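Local structure of aminotransferase AspB (Helicobacter pylori 26695, 3EZS) at residues H227-R232 / P236-G241; I86-L89 / E93-F96; R69-R74 / S240-G245. The protein probably uses pyridoxal 5'-phosphate to transfer amino groups, as expected of a class I and II aminotransferase. All coordinates share one frame; numbering follows the deposited sequence. Where two conformers were deposited one is given.

Contact 1: residues H227-R232 / P236-G241. With PO4 (phosphate ion), chain C.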
ATOM      1  N   HIS A 227      -5.675   0.616 -14.588  1.00 39.61           N
ATOM      2  CA  HIS A 227      -4.527   1.037 -15.398  1.00 40.43           C
ATOM      3  C   HIS A 227      -3.293   1.230 -14.541  1.00 39.73           C
ATOM      4  O   HIS A 227      -3.394   1.370 -13.321  1.00 40.15           O
ATOM      5  CB  HIS A 227      -4.866   2.314 -16.181  1.00 39.71           C
ATOM      6  CG  HIS A 227      -5.829   2.090 -17.312  1.00 42.23           C
ATOM      7  ND1 HIS A 227      -5.438   2.095 -18.635  1.00 40.17           N
ATOM      8  CD2 HIS A 227      -7.164   1.833 -17.315  1.00 48.38           C
ATOM      9  CE1 HIS A 227      -6.490   1.874 -19.407  1.00 43.60           C
ATOM     10  NE2 HIS A 227      -7.552   1.709 -18.635  1.00 35.79           N
ATOM     11  N   SER A 228      -2.132   1.196 -15.195  1.00 39.49           N
ATOM     12  CA  SER A 228      -0.836   1.383 -14.550  1.00 40.73           C
ATOM     13  C   SER A 228       0.099   2.136 -15.476  1.00 41.34           C
ATOM     14  O   SER A 228       0.005   1.998 -16.672  1.00 42.22           O
ATOM     15  CB  SER A 228      -0.195   0.039 -14.248  1.00 41.25           C
ATOM     16  OG  SER A 228       1.127   0.208 -13.752  1.00 43.66           O
ATOM     17  N   LEU A 229       1.034   2.878 -14.898  1.00 41.97           N
ATOM     18  CA  LEU A 229       2.032   3.642 -15.649  1.00 44.03           C
ATOM     19  C   LEU A 229       3.349   2.866 -15.882  1.00 42.43           C
ATOM     20  O   LEU A 229       4.192   3.267 -16.683  1.00 41.98           O
ATOM     21  CB  LEU A 229       2.372   4.866 -14.811  1.00 44.67           C
ATOM     22  CG  LEU A 229       3.033   6.069 -15.459  1.00 49.42           C
ATOM     23  CD1 LEU A 229       2.170   6.588 -16.612  1.00 53.53           C
ATOM     24  CD2 LEU A 229       3.240   7.142 -14.388  1.00 46.24           C
ATOM     25  N   SER A 230       3.519   1.772 -15.159  1.00 40.84           N
ATOM     26  CA  SER A 230       4.774   1.031 -15.126  1.00 42.20           C
ATOM     27  C   SER A 230       5.374   0.660 -16.459  1.00 43.88           C
ATOM     28  O   SER A 230       6.565   0.870 -16.665  1.00 46.02           O
ATOM     29  CB  SER A 230       4.608  -0.231 -14.277  1.00 40.41           C
ATOM     30  OG  SER A 230       4.165   0.126 -12.981  1.00 42.94           O
ATOM     31  N   LYS A 231       4.560   0.090 -17.347  1.00 45.76           N
ATOM     32  CA  LYS A 231       5.054  -0.377 -18.663  1.00 47.37           C
ATOM     33  C   LYS A 231       5.076   0.735 -19.680  1.00 46.78           C
ATOM     34  O   LYS A 231       6.047   0.896 -20.431  1.00 47.88           O
ATOM     35  CB  LYS A 231       4.239  -1.581 -19.142  1.00 47.63           C
ATOM     36  CG  LYS A 231       4.580  -2.829 -18.322  1.00 50.26           C
ATOM     37  CD  LYS A 231       3.444  -3.807 -18.299  1.00 61.41           C
ATOM     38  CE  LYS A 231       3.798  -5.041 -17.470  1.00 67.59           C
ATOM     39  NZ  LYS A 231       4.386  -4.737 -16.139  1.00 64.32           N
ATOM     40  N   ARG A 232       4.016   1.526 -19.660  1.00 45.74           N
ATOM     41  CA  ARG A 232       3.864   2.672 -20.541  1.00 44.85           C
ATOM     42  C   ARG A 232       5.052   3.625 -20.515  1.00 43.40           C
ATOM     43  O   ARG A 232       5.487   4.095 -21.576  1.00 43.79           O
ATOM     44  CB  ARG A 232       2.610   3.454 -20.108  1.00 45.33           C
ATOM     45  CG  ARG A 232       2.335   4.698 -20.878  1.00 47.06           C
ATOM     46  CD  ARG A 232       1.107   5.430 -20.361  1.00 44.35           C
ATOM     47  NE  ARG A 232       0.784   6.537 -21.259  1.00 45.47           N
ATOM     48  CZ  ARG A 232       1.199   7.803 -21.128  1.00 44.63           C
ATOM     49  NH1 ARG A 232       1.931   8.211 -20.095  1.00 50.48           N
ATOM     50  NH2 ARG A 232       0.850   8.679 -22.048  1.00 46.34           N
ATOM     51  N   PRO A 236       8.299   1.850 -13.338  1.00 40.35           N
ATOM     52  CA  PRO A 236       7.606   1.036 -12.331  1.00 40.68           C
ATOM     53  C   PRO A 236       7.844   1.531 -10.912  1.00 39.93           C
ATOM     54  O   PRO A 236       6.973   1.370 -10.077  1.00 40.08           O
ATOM     55  CB  PRO A 236       8.215  -0.363 -12.515  1.00 41.15           C
ATOM     56  CG  PRO A 236       9.546  -0.115 -13.126  1.00 40.96           C
ATOM     57  CD  PRO A 236       9.294   1.037 -14.064  1.00 43.88           C
ATOM     58  N   GLY A 237       8.980   2.179 -10.656  1.00 38.06           N
ATOM     59  CA  GLY A 237       9.261   2.725  -9.325  1.00 38.49           C
ATOM     60  C   GLY A 237       8.310   3.811  -8.830  1.00 39.66           C
ATOM     61  O   GLY A 237       8.228   4.056  -7.628  1.00 39.50           O
ATOM     62  N   LEU A 238       7.607   4.480  -9.743  1.00 40.15           N
ATOM     63  CA  LEU A 238       6.671   5.531  -9.368  1.00 41.54           C
ATOM     64  C   LEU A 238       5.429   4.986  -8.642  1.00 41.91           C
ATOM     65  O   LEU A 238       4.828   5.710  -7.850  1.00 44.71           O
ATOM     66  CB  LEU A 238       6.259   6.377 -10.596  1.00 42.16           C
ATOM     67  CG  LEU A 238       7.334   7.307 -11.179  1.00 42.62           C
ATOM     68  CD1 LEU A 238       6.850   7.967 -12.453  1.00 42.14           C
ATOM     69  CD2 LEU A 238       7.793   8.395 -10.199  1.00 34.26           C
ATOM     70  N   ARG A 239       5.079   3.719  -8.895  1.00 40.18           N
ATOM     71  CA  ARG A 239       3.919   3.061  -8.296  1.00 39.14           C
ATOM     72  C   ARG A 239       2.682   3.919  -8.533  1.00 37.93           C
ATOM     73  O   ARG A 239       2.044   4.381  -7.592  1.00 40.23           O
ATOM     74  CB  ARG A 239       4.109   2.809  -6.785  1.00 37.19           C
ATOM     75  CG  ARG A 239       5.427   2.202  -6.350  1.00 39.80           C
ATOM     76  CD  ARG A 239       5.793   0.863  -7.011  1.00 40.25           C
ATOM     77  NE  ARG A 239       4.689  -0.093  -7.052  1.00 41.63           N
ATOM     78  CZ  ARG A 239       4.092  -0.593  -8.135  1.00 42.63           C
ATOM     79  NH1 ARG A 239       4.461  -0.288  -9.372  1.00 48.21           N
ATOM     80  NH2 ARG A 239       3.095  -1.445  -7.959  1.00 44.82           N
ATOM     81  N   SER A 240       2.366   4.147  -9.799  1.00 39.34           N
ATOM     82  CA  SER A 240       1.213   4.942 -10.180  1.00 40.10           C
ATOM     83  C   SER A 240       0.276   4.183 -11.117  1.00 39.74           C
ATOM     84  O   SER A 240       0.683   3.634 -12.137  1.00 39.82           O
ATOM     85  CB  SER A 240       1.623   6.262 -10.846  1.00 40.66           C
ATOM     86  OG  SER A 240       0.461   7.033 -11.119  1.00 37.09           O
ATOM     87  N   GLY A 241      -0.992   4.194 -10.750  1.00 38.63           N
ATOM     88  CA  GLY A 241      -2.045   3.560 -11.515  1.00 38.13           C
ATOM     89  C   GLY A 241      -3.345   4.229 -11.141  1.00 37.34           C
ATOM     90  O   GLY A 241      -3.355   5.229 -10.407  1.00 37.51           O
TER
HETATM   91  P   PO4 C 376       1.989  -2.502 -11.499  1.00 38.17           P
HETATM   92  O1  PO4 C 376       1.071  -1.388 -11.922  1.00 41.02           O
HETATM   93  O2  PO4 C 376       1.791  -2.829 -10.058  1.00 37.69           O
HETATM   94  O3  PO4 C 376       3.401  -2.069 -11.671  1.00 37.68           O
HETATM   95  O4  PO4 C 376       1.644  -3.725 -12.295  1.00 45.59           O
HETATM   96  O   HOH W   1       4.091   2.764 -11.558  1.00 44.50           O

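Contact 2: residues I86-L89 / E93-F96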
ATOM      1  N   ILE A  86     -10.272   6.880  -9.605  1.00 40.50           N
ATOM      2  CA  ILE A  86      -9.540   6.910  -8.340  1.00 40.48           C
ATOM      3  C   ILE A  86      -8.067   6.619  -8.629  1.00 40.58           C
ATOM      4  O   ILE A  86      -7.771   5.686  -9.369  1.00 40.38           O
ATOM      5  CB  ILE A  86     -10.119   5.900  -7.295  1.00 41.72           C
ATOM      6  CG1 ILE A  86     -11.426   6.443  -6.679  1.00 41.16           C
ATOM      7  CG2 ILE A  86      -9.122   5.631  -6.150  1.00 39.13           C
ATOM      8  CD1 ILE A  86     -11.990   5.594  -5.563  1.00 38.93           C
ATOM      9  N   SER A  87      -7.166   7.434  -8.065  1.00 40.49           N
ATOM     10  CA  SER A  87      -5.710   7.269  -8.209  0.50 39.11           C
ATOM     11  C   SER A  87      -5.249   6.175  -7.256  1.00 39.32           C
ATOM     12  O   SER A  87      -5.669   6.158  -6.081  1.00 39.84           O
ATOM     13  CB  SER A  87      -4.967   8.566  -7.847  0.50 38.54           C
ATOM     14  OG  SER A  87      -5.218   9.625  -8.760  0.50 37.52           O
ATOM     15  N   THR A  88      -4.380   5.281  -7.732  1.00 39.44           N
ATOM     16  CA  THR A  88      -3.897   4.156  -6.922  1.00 38.68           C
ATOM     17  C   THR A  88      -2.364   3.991  -6.975  1.00 39.62           C
ATOM     18  O   THR A  88      -1.687   4.602  -7.798  1.00 36.56           O
ATOM     19  CB  THR A  88      -4.580   2.841  -7.377  1.00 37.95           C
ATOM     20  OG1 THR A  88      -4.109   2.469  -8.678  1.00 39.68           O
ATOM     21  CG2 THR A  88      -6.091   3.005  -7.422  1.00 36.72           C
ATOM     22  N   LEU A  89      -1.843   3.148  -6.087  1.00 39.17           N
ATOM     23  CA  LEU A  89      -0.416   2.919  -5.957  1.00 41.28           C
ATOM     24  C   LEU A  89      -0.003   1.773  -6.881  1.00 42.71           C
ATOM     25  O   LEU A  89       0.453   0.731  -6.431  1.00 44.96           O
ATOM     26  CB  LEU A  89      -0.079   2.601  -4.485  1.00 42.67           C
ATOM     27  CG  LEU A  89       1.355   2.906  -4.068  1.00 42.95           C
ATOM     28  CD1 LEU A  89       1.523   4.442  -4.081  1.00 38.08           C
ATOM     29  CD2 LEU A  89       1.688   2.333  -2.717  1.00 35.97           C
ATOM     30  N   GLU A  93      -1.917  -3.636  -6.110  1.00 39.85           N
ATOM     31  CA  GLU A  93      -2.709  -3.511  -4.896  1.00 40.14           C
ATOM     32  C   GLU A  93      -4.210  -3.413  -5.158  1.00 40.00           C
ATOM     33  O   GLU A  93      -4.996  -3.998  -4.428  1.00 38.91           O
ATOM     34  CB  GLU A  93      -2.204  -2.312  -4.093  1.00 39.27           C
ATOM     35  CG  GLU A  93      -2.264  -0.936  -4.791  1.00 37.70           C
ATOM     36  CD  GLU A  93      -3.440  -0.075  -4.367  1.00 42.63           C
ATOM     37  OE1 GLU A  93      -4.431  -0.592  -3.830  1.00 38.28           O
ATOM     38  OE2 GLU A  93      -3.355   1.145  -4.563  1.00 39.71           O
ATOM     39  N   VAL A  94      -4.589  -2.697  -6.221  1.00 41.68           N
ATOM     40  CA  VAL A  94      -5.992  -2.519  -6.567  1.00 41.50           C
ATOM     41  C   VAL A  94      -6.581  -3.870  -6.948  1.00 41.88           C
ATOM     42  O   VAL A  94      -7.680  -4.199  -6.501  1.00 42.72           O
ATOM     43  CB  VAL A  94      -6.240  -1.555  -7.770  1.00 44.02           C
ATOM     44  CG1 VAL A  94      -7.733  -1.217  -7.858  1.00 41.90           C
ATOM     45  CG2 VAL A  94      -5.411  -0.291  -7.683  1.00 42.81           C
ATOM     46  N   LEU A  95      -5.861  -4.632  -7.779  1.00 40.53           N
ATOM     47  CA  LEU A  95      -6.304  -5.974  -8.222  1.00 41.50           C
ATOM     48  C   LEU A  95      -6.428  -6.932  -7.041  1.00 41.90           C
ATOM     49  O   LEU A  95      -7.270  -7.841  -7.031  1.00 42.57           O
ATOM     50  CB  LEU A  95      -5.327  -6.569  -9.266  1.00 41.21           C
ATOM     51  CG  LEU A  95      -5.266  -5.947 -10.674  1.00 41.66           C
ATOM     52  CD1 LEU A  95      -4.006  -6.396 -11.470  1.00 36.59           C
ATOM     53  CD2 LEU A  95      -6.555  -6.291 -11.421  1.00 41.71           C
ATOM     54  N   PHE A  96      -5.603  -6.718  -6.023  1.00 42.63           N
ATOM     55  CA  PHE A  96      -5.647  -7.574  -4.865  1.00 40.66           C
ATOM     56  C   PHE A  96      -6.759  -7.204  -3.893  1.00 41.47           C
ATOM     57  O   PHE A  96      -7.451  -8.088  -3.384  1.00 42.67           O
ATOM     58  CB  PHE A  96      -4.318  -7.564  -4.112  1.00 40.18           C
ATOM     59  CG  PHE A  96      -4.341  -8.441  -2.884  1.00 40.60           C
ATOM     60  CD1 PHE A  96      -4.303  -9.819  -3.013  1.00 42.26           C
ATOM     61  CD2 PHE A  96      -4.479  -7.901  -1.623  1.00 39.70           C
ATOM     62  CE1 PHE A  96      -4.355 -10.636  -1.912  1.00 40.68           C
ATOM     63  CE2 PHE A  96      -4.532  -8.717  -0.518  1.00 39.29           C
ATOM     64  CZ  PHE A  96      -4.468 -10.089  -0.664  1.00 43.26           C
TER
HETATM   65  O   HOH W   2       0.840  -1.814  -5.773  1.00 37.50           O

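Contact 3: residues R69-R74 / S240-G245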
ATOM      1  N   ARG A  69      -7.094  11.614 -15.731  1.00 40.80           N
ATOM      2  CA  ARG A  69      -8.317  11.769 -16.504  1.00 40.26           C
ATOM      3  C   ARG A  69      -7.990  12.290 -17.914  1.00 39.33           C
ATOM      4  O   ARG A  69      -8.564  11.825 -18.897  1.00 39.49           O
ATOM      5  CB  ARG A  69      -9.316  12.694 -15.806  1.00 40.48           C
ATOM      6  CG  ARG A  69      -9.830  12.138 -14.488  1.00 39.81           C
ATOM      7  CD  ARG A  69     -11.127  12.810 -14.027  1.00 43.27           C
ATOM      8  NE  ARG A  69     -10.972  14.242 -13.799  1.00 39.23           N
ATOM      9  CZ  ARG A  69     -10.466  14.792 -12.696  1.00 50.38           C
ATOM     10  NH1 ARG A  69     -10.050  14.043 -11.683  1.00 51.38           N
ATOM     11  NH2 ARG A  69     -10.368  16.107 -12.611  1.00 50.84           N
ATOM     12  N   GLY A  70      -7.077  13.251 -18.007  1.00 37.73           N
ATOM     13  CA  GLY A  70      -6.670  13.803 -19.308  1.00 38.87           C
ATOM     14  C   GLY A  70      -6.129  12.710 -20.219  1.00 39.46           C
ATOM     15  O   GLY A  70      -6.466  12.651 -21.403  1.00 38.75           O
ATOM     16  N   PHE A  71      -5.299  11.843 -19.642  1.00 39.26           N
ATOM     17  CA  PHE A  71      -4.788  10.663 -20.345  1.00 40.14           C
ATOM     18  C   PHE A  71      -5.925   9.805 -20.914  1.00 39.93           C
ATOM     19  O   PHE A  71      -5.901   9.428 -22.095  1.00 41.32           O
ATOM     20  CB  PHE A  71      -3.898   9.795 -19.433  1.00 38.68           C
ATOM     21  CG  PHE A  71      -3.653   8.422 -19.993  1.00 41.15           C
ATOM     22  CD1 PHE A  71      -2.816   8.250 -21.085  1.00 40.07           C
ATOM     23  CD2 PHE A  71      -4.304   7.321 -19.475  1.00 40.98           C
ATOM     24  CE1 PHE A  71      -2.636   7.025 -21.630  1.00 40.74           C
ATOM     25  CE2 PHE A  71      -4.128   6.093 -20.021  1.00 39.13           C
ATOM     26  CZ  PHE A  71      -3.264   5.936 -21.090  1.00 38.12           C
ATOM     27  N   PHE A  72      -6.923   9.507 -20.086  1.00 41.21           N
ATOM     28  CA  PHE A  72      -8.043   8.657 -20.507  1.00 41.59           C
ATOM     29  C   PHE A  72      -8.829   9.298 -21.662  1.00 42.36           C
ATOM     30  O   PHE A  72      -9.251   8.601 -22.594  1.00 40.04           O
ATOM     31  CB  PHE A  72      -8.956   8.303 -19.335  1.00 43.11           C
ATOM     32  CG  PHE A  72      -9.673   7.005 -19.511  1.00 41.63           C
ATOM     33  CD1 PHE A  72      -9.084   5.825 -19.100  1.00 42.83           C
ATOM     34  CD2 PHE A  72     -10.903   6.952 -20.124  1.00 39.77           C
ATOM     35  CE1 PHE A  72      -9.721   4.629 -19.273  1.00 40.05           C
ATOM     36  CE2 PHE A  72     -11.539   5.754 -20.300  1.00 34.61           C
ATOM     37  CZ  PHE A  72     -10.950   4.593 -19.879  1.00 39.31           C
ATOM     38  N   LYS A  73      -8.986  10.619 -21.608  1.00 40.89           N
ATOM     39  CA  LYS A  73      -9.643  11.369 -22.668  1.00 41.68           C
ATOM     40  C   LYS A  73      -8.872  11.302 -23.979  1.00 40.89           C
ATOM     41  O   LYS A  73      -9.435  10.932 -24.990  1.00 43.26           O
ATOM     42  CB  LYS A  73      -9.848  12.836 -22.251  1.00 42.43           C
ATOM     43  CG  LYS A  73     -10.623  13.683 -23.268  1.00 43.85           C
ATOM     44  CD  LYS A  73     -10.834  15.128 -22.783  1.00 44.92           C
ATOM     45  N   ARG A  74      -7.593  11.651 -23.967  1.00 39.77           N
ATOM     46  CA  ARG A  74      -6.784  11.586 -25.172  1.00 40.13           C
ATOM     47  C   ARG A  74      -6.712  10.188 -25.751  1.00 39.96           C
ATOM     48  O   ARG A  74      -6.799  10.006 -26.964  1.00 37.81           O
ATOM     49  CB  ARG A  74      -5.354  12.021 -24.895  1.00 40.85           C
ATOM     50  CG  ARG A  74      -5.159  13.491 -24.496  1.00 40.53           C
ATOM     51  CD  ARG A  74      -3.667  13.839 -24.595  1.00 43.30           C
ATOM     52  NE  ARG A  74      -2.833  12.915 -23.827  1.00 46.33           N
ATOM     53  CZ  ARG A  74      -2.556  13.028 -22.526  1.00 47.69           C
ATOM     54  NH1 ARG A  74      -3.056  14.011 -21.780  1.00 47.80           N
ATOM     55  NH2 ARG A  74      -1.771  12.133 -21.954  1.00 42.15           N
ATOM     56  N   SER A 240       2.366   4.147  -9.799  1.00 39.34           N
ATOM     57  CA  SER A 240       1.213   4.942 -10.180  1.00 40.10           C
ATOM     58  C   SER A 240       0.276   4.183 -11.117  1.00 39.74           C
ATOM     59  O   SER A 240       0.683   3.634 -12.137  1.00 39.82           O
ATOM     60  CB  SER A 240       1.623   6.262 -10.846  1.00 40.66           C
ATOM     61  OG  SER A 240       0.461   7.033 -11.119  1.00 37.09           O
ATOM     62  N   GLY A 241      -0.992   4.194 -10.750  1.00 38.63           N
ATOM     63  CA  GLY A 241      -2.045   3.560 -11.515  1.00 38.13           C
ATOM     64  C   GLY A 241      -3.345   4.229 -11.141  1.00 37.34           C
ATOM     65  O   GLY A 241      -3.355   5.229 -10.407  1.00 37.51           O
ATOM     66  N   PHE A 242      -4.429   3.699 -11.692  1.00 38.21           N
ATOM     67  CA  PHE A 242      -5.759   4.169 -11.384  1.00 37.80           C
ATOM     68  C   PHE A 242      -6.799   3.100 -11.677  1.00 38.11           C
ATOM     69  O   PHE A 242      -6.514   2.064 -12.299  1.00 37.96           O
ATOM     70  CB  PHE A 242      -6.092   5.509 -12.085  1.00 38.73           C
ATOM     71  CG  PHE A 242      -6.159   5.459 -13.606  1.00 39.70           C
ATOM     72  CD1 PHE A 242      -7.330   5.075 -14.259  1.00 37.64           C
ATOM     73  CD2 PHE A 242      -5.085   5.889 -14.374  1.00 41.50           C
ATOM     74  CE1 PHE A 242      -7.401   5.055 -15.657  1.00 39.24           C
ATOM     75  CE2 PHE A 242      -5.152   5.879 -15.762  1.00 41.18           C
ATOM     76  CZ  PHE A 242      -6.317   5.465 -16.401  1.00 37.72           C
ATOM     77  N   ILE A 243      -7.988   3.355 -11.162  1.00 38.11           N
ATOM     78  CA  ILE A 243      -9.169   2.542 -11.396  1.00 37.28           C
ATOM     79  C   ILE A 243     -10.270   3.536 -11.779  1.00 39.02           C
ATOM     80  O   ILE A 243     -10.468   4.546 -11.096  1.00 39.09           O
ATOM     81  CB  ILE A 243      -9.557   1.666 -10.197  1.00 37.16           C
ATOM     82  CG1 ILE A 243     -10.789   0.825 -10.543  1.00 35.53           C
ATOM     83  CG2 ILE A 243      -9.791   2.502  -8.942  1.00 34.96           C
ATOM     84  CD1 ILE A 243     -11.032  -0.292  -9.577  1.00 38.34           C
ATOM     85  N   ALA A 244     -10.950   3.252 -12.893  1.00 38.44           N
ATOM     86  CA  ALA A 244     -11.988   4.110 -13.429  1.00 38.43           C
ATOM     87  C   ALA A 244     -13.247   3.314 -13.783  1.00 39.60           C
ATOM     88  O   ALA A 244     -13.167   2.141 -14.182  1.00 39.35           O
ATOM     89  CB  ALA A 244     -11.454   4.849 -14.664  1.00 36.93           C
ATOM     90  N   GLY A 245     -14.406   3.947 -13.618  1.00 41.15           N
ATOM     91  CA  GLY A 245     -15.680   3.297 -13.933  1.00 42.28           C
ATOM     92  C   GLY A 245     -16.817   3.726 -13.025  1.00 40.47           C
ATOM     93  O   GLY A 245     -16.943   4.908 -12.718  1.00 40.42           O
TER

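Contact 1: residues H227-R232 / P236-G241
The guanidinium of Arg239 turns its edge to Ser230, with OG lying in its plane 3.6 Å from NH1, while Pro236 O and the phosphate also lie at its rim, near its plane, on different N-H groups. The loop between strands 223-228 and 241-245 holds this phosphate ion, probably from the crystallisation liquor, in a way consistent with the cofactor-phosphate site of class I and II aminotransferases. NH1 donates to phosphate O3 at 3.1 Å, and NH2 to phosphate O2 at 2.8 Å, a grip that fixes the rotation of the group. NH1 also reaches back to a lone pair of Pro236 O in the carbonyl plane, a bond made possible by bends at chi2 (-56°) and chi3 (-46°) that curl the chain back over the preceding 3-10 turn. From the other segment Ser230 OG donates to phosphate O3 at 2.7 Å and takes a hydrogen bond from a water that accepts from Ser240 N. Ser228 OG accepts from Ser230 N, closing an ST turn; its modelled approach to the phosphate is too short to trust. Ser91 N and Arg92 N also donate to the ion, and Thr263 of the second subunit weakly holds Arg239 NE. Away from the ion, Leu229 CD2 meets Leu238 CD1 at 4.2 Å; just past the strand ends Leu229 N donates to Ser240 O at 2.9 Å.

Contact 2: residues I86-L89 / E93-F96
Glu93 OE2 is gripped from two directions: Leu89 N donates to it at 2.9 Å, and Arg257 forms a salt bridge to it through NH2. The amide bond is fairly straight (160° at the hydrogen) and uses the anti lone pair, the one directed away from OE1. OE1 is held in turn by Asn97 ND2, one turn further along the same helix, so both oxygens are engaged and the rotation of the carboxylate is fixed. The nearby guanidinium would be expected to favour the ionised form of this buried acid. Glu93 reaches back to the residue just past the strand by setting CG between its backbone N and carbonyl carbon (chi1 60°) and then bending at chi2 (101°), which lays CG 3.6 Å from Leu89 O and OE2 3.6 Å from Leu89 CB. A water adds a second link, donating to Leu89 O at 2.7 Å and accepting only weakly from Glu93 N. Together these bonds close the short turn that leads from strand into helix.

Beside this polar clasp, Val94 pushes its CG2 methyl against Thr88, the two side chains crossing at about a right angle. The fit is tight: Val94 CG2 stands 3.3 Å from Thr88 CB and 3.4 Å from Thr88 CG2. Thr88 OG1 is directed to Gly90 O, its hydrogen-bond partner within the turn.

Leu89 packs on Leu89 of the second subunit. The contact thus joins strand 85-88, at the edge of the large mixed sheet, to the first turns of helix 92-102; strand 241-245 runs alongside and lends Ile243 to Thr88 and Val94, and helix 247-257 covers them with Tyr253 and Arg257.

Contact 3: residues R69-R74 / S240-G245
Phe242 carries this contact, pressing the outer edge of its ring against Phe71 and Phe72 of helix 62-76. The strand it stands on, 241-245, is the one antiparallel member of the seven-stranded mixed sheet in the large domain of this aminotransferase fold, and the helix lies across one face of that sheet.

Along Ser240-Gly245, the segment starts with Ser240, whose OG is hydrogen-bonded to Trp276 NE1. Gly241 follows; its carbonyl O receives Gln68 NE2, a side chain of the same helix, so a polar tie lies next to the apolar one. Phe242 comes next. Its CG sits between the backbone N and the carbonyl carbon (chi1 65°), which sends the ring out from the sheet to the helix. There CZ and CE1 each lie 3.9 Å from Phe72 CD1, and the two rings meet edge against edge, each atom near the plane of the other ring, without stacking. On the neighbouring part of the rim, CE2 comes to 4.1 Å from Phe71 CD2, in a side chain that crosses Phe242 at about a right angle. Trp276 touches both Phe71 and Phe242 and closes the cluster from helix 266-277, whereas the ring of His227, on the adjacent strand, lies almost parallel to that of Phe242.

Ile243 turns to the other face of the sheet, among Ile86, Thr88, Leu224 and Ile226. Ala244 returns to the helix side, but Ala244 CB stays 4.9 Å from Phe72 CE1. Gly245 ends the strand with phi 147° and psi -137°, a backbone shape that would drive a CB into Ala244 O.

All three contacts are buried and meet on one mixed sheet, their centres 11 to 12 Å apart. Strand 241-245 is the common element: it pairs through its backbone with 223-228, the strand of contact 1, and with 85-88, the strand of contact 2, while in contact 3 it meets a helix. Contact 2 is nested within the long chain loop that contact 3 closes. Their chemistry follows position. Contact 1, at the strand ends, gathers hydroxyls and a guanidinium round an anion; contact 2 fastens a helix start through a carboxylate; contact 3 is wholly aromatic. Contacts 1 and 2 touch the second subunit, whereas contact 3 lies within its own chain.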